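Local coordinates for cytolethal distending toxin protein C (Haemophilus ducreyi, PDB 1SR4) that forms a subunit with a ricin-like (lectin-type) fold in a three-part bacterial genotoxin, probably helping to deliver its DNase I-like partner to host cells, perhaps by binding carbohydrate, at residues V66-V71 and K75-L80; F105-A110 and F114-H119. All blocks are in the same frame, centred on the assembly; numbering follows the deposited sequence.

Interaction 1 (V66-V71 and K75-L80); sequences VQFKVV and KCFAFL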
# COMPACT_ATOMS: atom_id res chain seq x y z
N VAL C 66 8.21 -16.58 -4.36
CA VAL C 66 9.13 -15.90 -3.45
C VAL C 66 9.86 -16.86 -2.53
O VAL C 66 9.64 -18.07 -2.55
CB VAL C 66 8.38 -14.89 -2.51
CG1 VAL C 66 7.54 -13.90 -3.32
CG2 VAL C 66 7.50 -15.66 -1.51
N GLN C 67 10.76 -16.30 -1.74
CA GLN C 67 11.47 -17.05 -0.73
C GLN C 67 11.46 -16.11 0.48
O GLN C 67 11.40 -14.89 0.31
CB GLN C 67 12.92 -17.32 -1.14
CG GLN C 67 13.08 -18.30 -2.30
CD GLN C 67 14.54 -18.47 -2.69
OE1 GLN C 67 15.21 -17.49 -3.02
NE2 GLN C 67 15.04 -19.70 -2.64
N PHE C 68 11.48 -16.68 1.67
CA PHE C 68 11.52 -15.88 2.89
C PHE C 68 12.94 -16.13 3.40
O PHE C 68 13.27 -17.22 3.85
CB PHE C 68 10.47 -16.38 3.88
CG PHE C 68 9.06 -16.33 3.33
CD1 PHE C 68 8.43 -15.10 3.12
CD2 PHE C 68 8.40 -17.49 2.97
CE1 PHE C 68 7.16 -15.05 2.53
CE2 PHE C 68 7.12 -17.44 2.39
CZ PHE C 68 6.51 -16.22 2.17
N LYS C 69 13.78 -15.10 3.31
CA LYS C 69 15.18 -15.19 3.71
C LYS C 69 15.51 -14.61 5.08
O LYS C 69 14.99 -13.58 5.49
CB LYS C 69 16.04 -14.49 2.64
CG LYS C 69 17.54 -14.49 2.91
CD LYS C 69 18.26 -13.60 1.89
CE LYS C 69 19.73 -13.36 2.26
NZ LYS C 69 19.86 -12.80 3.63
N VAL C 70 16.41 -15.31 5.77
CA VAL C 70 16.87 -14.91 7.09
C VAL C 70 17.75 -13.68 6.93
O VAL C 70 18.54 -13.58 5.99
CB VAL C 70 17.71 -16.04 7.75
CG1 VAL C 70 18.32 -15.56 9.06
CG2 VAL C 70 16.83 -17.27 8.00
N VAL C 71 17.63 -12.75 7.86
CA VAL C 71 18.45 -11.56 7.80
C VAL C 71 19.92 -11.93 8.07
O VAL C 71 20.22 -12.60 9.06
CB VAL C 71 18.02 -10.54 8.88
CG1 VAL C 71 18.98 -9.35 8.90
CG2 VAL C 71 16.58 -10.05 8.59
N LYS C 75 20.05 -18.39 4.31
CA LYS C 75 19.09 -19.40 4.73
C LYS C 75 17.68 -18.90 4.44
O LYS C 75 17.41 -17.70 4.53
CB LYS C 75 19.25 -19.71 6.22
CG LYS C 75 20.64 -20.17 6.59
CD LYS C 75 21.03 -21.43 5.81
CE LYS C 75 22.47 -21.87 6.09
NZ LYS C 75 22.78 -23.15 5.41
N CYS C 76 16.79 -19.83 4.12
CA CYS C 76 15.41 -19.50 3.78
C CYS C 76 14.41 -20.43 4.47
O CYS C 76 14.70 -21.60 4.72
CB CYS C 76 15.23 -19.59 2.26
SG CYS C 76 15.92 -18.21 1.27
N PHE C 77 13.24 -19.89 4.78
CA PHE C 77 12.20 -20.67 5.42
C PHE C 77 11.93 -21.96 4.64
O PHE C 77 11.89 -21.96 3.41
CB PHE C 77 10.90 -19.86 5.49
CG PHE C 77 9.71 -20.67 5.88
CD1 PHE C 77 9.46 -20.98 7.21
CD2 PHE C 77 8.87 -21.20 4.90
CE1 PHE C 77 8.40 -21.81 7.57
CE2 PHE C 77 7.80 -22.04 5.24
CZ PHE C 77 7.57 -22.35 6.57
N ALA C 78 11.73 -23.06 5.36
CA ALA C 78 11.43 -24.35 4.72
C ALA C 78 10.87 -25.34 5.74
O ALA C 78 11.06 -25.17 6.94
CB ALA C 78 12.71 -24.92 4.07
N PHE C 79 10.15 -26.36 5.26
CA PHE C 79 9.62 -27.40 6.14
C PHE C 79 10.70 -28.47 6.27
O PHE C 79 10.52 -29.63 5.92
CB PHE C 79 8.34 -28.00 5.55
CG PHE C 79 7.14 -27.10 5.64
CD1 PHE C 79 6.29 -27.16 6.75
CD2 PHE C 79 6.90 -26.13 4.66
CE1 PHE C 79 5.21 -26.27 6.88
CE2 PHE C 79 5.84 -25.24 4.77
CZ PHE C 79 4.99 -25.30 5.88
N LEU C 80 11.86 -28.05 6.76
CA LEU C 80 13.00 -28.93 6.95
C LEU C 80 13.74 -28.50 8.20
O LEU C 80 13.69 -27.32 8.59
CB LEU C 80 13.96 -28.83 5.77
CG LEU C 80 13.66 -29.50 4.44
CD1 LEU C 80 14.74 -29.08 3.46
CD2 LEU C 80 13.62 -31.02 4.59
O HOH W 1 11.59 -19.55 1.82
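Phe68 and Phe77 meet at the tight end of this contact, where their CB atoms stand 3.9 Å apart and both rings lean into the interior. Beside them the backbone amide of Phe77 donates to Phe68 O over 2.8 Å, while Cys76 CA sends a C-H toward the same oxygen. SG of Cys76 turns back over the 66-69 strand, 3.9 Å from Gln67 CB, and is tied from there to Cys87 by a disulfide. Lys69 and Cys76 form the single beta bridge, a non-hydrogen-bonded pair, and the second bond, Val70 N to Lys75 O, is almost straight at 177°. Beyond this single bridge the strands diverge, their directions 115° apart. Where they separate, a water accepts from Phe68 N and donates to Phe77 O, 2.9 Å from each. In this beta-trefoil, barrel strand 64-69 passes here into a capping hairpin, 75-77 with 84-86. Val70, itself buried, lies side by side with Lys75 and points the same way, its CG2 touching Lys75 CB at 3.9 Å. The looser side is confined to the outer ends of the two partly exposed lysines. Lys75 bends at chi2 and its amine leads away from the contact. Lys69 runs out extended, then folds at chi4 (-56°) to bring NZ 2.8 Å from Val70 O; the same ammonium is also bonded to Ala73 O and paired with Glu47.

Interaction 2 (F105-A110 and F114-H119); sequences FLIKDA and FCITSH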
# COMPACT_ATOMS: atom_id res chain seq x y z
N PHE C 105 -3.02 -13.31 2.49
CA PHE C 105 -2.48 -14.14 1.42
C PHE C 105 -2.60 -15.60 1.77
O PHE C 105 -2.59 -15.97 2.96
CB PHE C 105 -0.99 -13.85 1.19
CG PHE C 105 -0.73 -12.50 0.62
CD1 PHE C 105 -0.76 -12.30 -0.77
CD2 PHE C 105 -0.56 -11.40 1.45
CE1 PHE C 105 -0.64 -11.02 -1.32
CE2 PHE C 105 -0.44 -10.11 0.90
CZ PHE C 105 -0.48 -9.93 -0.48
N LEU C 106 -2.73 -16.41 0.73
CA LEU C 106 -2.71 -17.85 0.87
C LEU C 106 -1.26 -18.07 0.44
O LEU C 106 -0.72 -17.28 -0.34
CB LEU C 106 -3.64 -18.54 -0.13
CG LEU C 106 -4.98 -19.04 0.40
CD1 LEU C 106 -5.84 -17.85 0.73
CD2 LEU C 106 -5.68 -19.93 -0.65
N ILE C 107 -0.61 -19.11 0.94
CA ILE C 107 0.77 -19.36 0.52
C ILE C 107 0.92 -20.82 0.13
O ILE C 107 0.64 -21.72 0.93
CB ILE C 107 1.79 -19.06 1.63
CG1 ILE C 107 1.67 -17.60 2.08
CG2 ILE C 107 3.21 -19.32 1.10
CD1 ILE C 107 2.61 -17.22 3.22
N LYS C 108 1.36 -21.07 -1.11
CA LYS C 108 1.57 -22.44 -1.55
C LYS C 108 3.05 -22.68 -1.76
O LYS C 108 3.83 -21.72 -1.88
CB LYS C 108 0.81 -22.71 -2.86
CG LYS C 108 -0.68 -22.47 -2.75
CD LYS C 108 -1.47 -23.33 -3.72
CE LYS C 108 -1.68 -22.64 -5.05
NZ LYS C 108 -2.55 -23.49 -5.94
N ASP C 109 3.45 -23.95 -1.78
CA ASP C 109 4.84 -24.27 -2.08
C ASP C 109 4.86 -24.35 -3.61
O ASP C 109 3.86 -24.72 -4.24
CB ASP C 109 5.28 -25.60 -1.43
CG ASP C 109 4.56 -26.81 -2.01
OD1 ASP C 109 3.31 -26.87 -1.94
OD2 ASP C 109 5.26 -27.71 -2.54
N ALA C 110 5.98 -23.96 -4.21
CA ALA C 110 6.08 -23.95 -5.66
C ALA C 110 6.14 -25.34 -6.27
O ALA C 110 5.62 -25.56 -7.35
CB ALA C 110 7.31 -23.15 -6.10
N PHE C 114 0.82 -27.24 -2.82
CA PHE C 114 0.07 -27.46 -1.57
C PHE C 114 -0.01 -26.10 -0.85
O PHE C 114 0.75 -25.19 -1.17
CB PHE C 114 0.80 -28.44 -0.64
CG PHE C 114 0.69 -29.89 -1.04
CD1 PHE C 114 0.15 -30.27 -2.26
CD2 PHE C 114 1.17 -30.88 -0.18
CE1 PHE C 114 0.10 -31.62 -2.62
CE2 PHE C 114 1.12 -32.22 -0.54
CZ PHE C 114 0.58 -32.59 -1.76
N CYS C 115 -0.92 -25.98 0.12
CA CYS C 115 -1.10 -24.74 0.87
C CYS C 115 -0.53 -24.82 2.29
O CYS C 115 -0.62 -25.84 2.95
CB CYS C 115 -2.60 -24.41 1.01
SG CYS C 115 -3.53 -23.93 -0.48
N ILE C 116 0.05 -23.72 2.76
CA ILE C 116 0.58 -23.68 4.12
C ILE C 116 -0.58 -23.28 5.01
O ILE C 116 -1.24 -22.27 4.77
CB ILE C 116 1.69 -22.61 4.27
CG1 ILE C 116 2.89 -22.97 3.39
CG2 ILE C 116 2.10 -22.48 5.75
CD1 ILE C 116 4.08 -22.02 3.55
N THR C 117 -0.84 -24.06 6.06
CA THR C 117 -1.95 -23.75 6.96
C THR C 117 -1.49 -23.80 8.41
O THR C 117 -0.45 -24.38 8.73
CB THR C 117 -3.10 -24.77 6.81
OG1 THR C 117 -2.62 -26.08 7.17
CG2 THR C 117 -3.63 -24.79 5.39
N SER C 118 -2.26 -23.16 9.28
CA SER C 118 -1.98 -23.18 10.71
C SER C 118 -3.34 -23.13 11.40
O SER C 118 -4.00 -22.09 11.40
CB SER C 118 -1.14 -21.98 11.13
OG SER C 118 -0.83 -22.07 12.51
N HIS C 119 -3.76 -24.25 11.98
CA HIS C 119 -5.06 -24.37 12.65
C HIS C 119 -5.01 -24.20 14.16
O HIS C 119 -6.05 -24.24 14.83
CB HIS C 119 -5.67 -25.75 12.38
CG HIS C 119 -6.18 -25.93 10.99
ND1 HIS C 119 -5.37 -26.37 9.95
CD2 HIS C 119 -7.41 -25.75 10.46
CE1 HIS C 119 -6.09 -26.45 8.85
NE2 HIS C 119 -7.33 -26.08 9.12
O HOH W 2 -2.20 -20.82 2.63
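The carboxylate of Asp109 reaches across to Phe114, and Phe114 N donates to Asp109 OD1 over 2.7 Å. The oxygen is met nearly along its C-O axis, yet the bond is bent to 140° at the hydrogen. OD1 also lies 3.2 Å from Phe114 CB and obliquely to the ring; the Phe114 side chain also touches Leu126. With CG in the crowded position between backbone N and carbonyl carbon (chi1 66°), Asp109 turns its second oxygen to Leu112 N, so one carboxylate gathers two amides of the turn. A backbone bond from Asp109 N to Phe114 O is less sure. Deeper in, Ile116 N donates to Ile107 O over 2.8 Å, and the two isoleucines cross obliquely, CG2 of Ile107 against CD1 of Ile116 at 3.7 Å. On the other face Lys108 passes CG and CD alongside Cys115 SG, each at 3.9 Å, before its amine pairs with Asp61. Where the strands diverge, a water accepts from Ile107 N and probably donates to Ile116 O, which also takes the indole N-H of Trp144. Strand 105-109 belongs to the beta-trefoil barrel, hydrogen-bonded to 95-99 and, through Phe105, to Trp144 of 144-147, while Phe105 packs on Ile25 of the protein B chain; strand 115-117, outside that sheet, pairs with 125-127, its Cys115 linked to Cys129.

Interactions 1 and 2 follow the same plan at two places in the trefoil: a barrel strand, a short turn, one beta bridge, a hairpin strand carrying a disulfide cysteine, and a water where the strands part. Phe68 and Phe77 in interaction 1 thus correspond to Ile107 and Ile116 in interaction 2, consistent with the pseudo-threefold repeat of the fold. Their centres lie about 14 Å apart, and their apolar side chains meet in the interior: Ile116 CD1 is 3.9 Å from Phe79 CE2 and 4.1 Å from Phe77 CE2, and Ile107 CD1 is 4.2 Å from Phe68 CZ. Strand 95-99 lies between their two barrel strands.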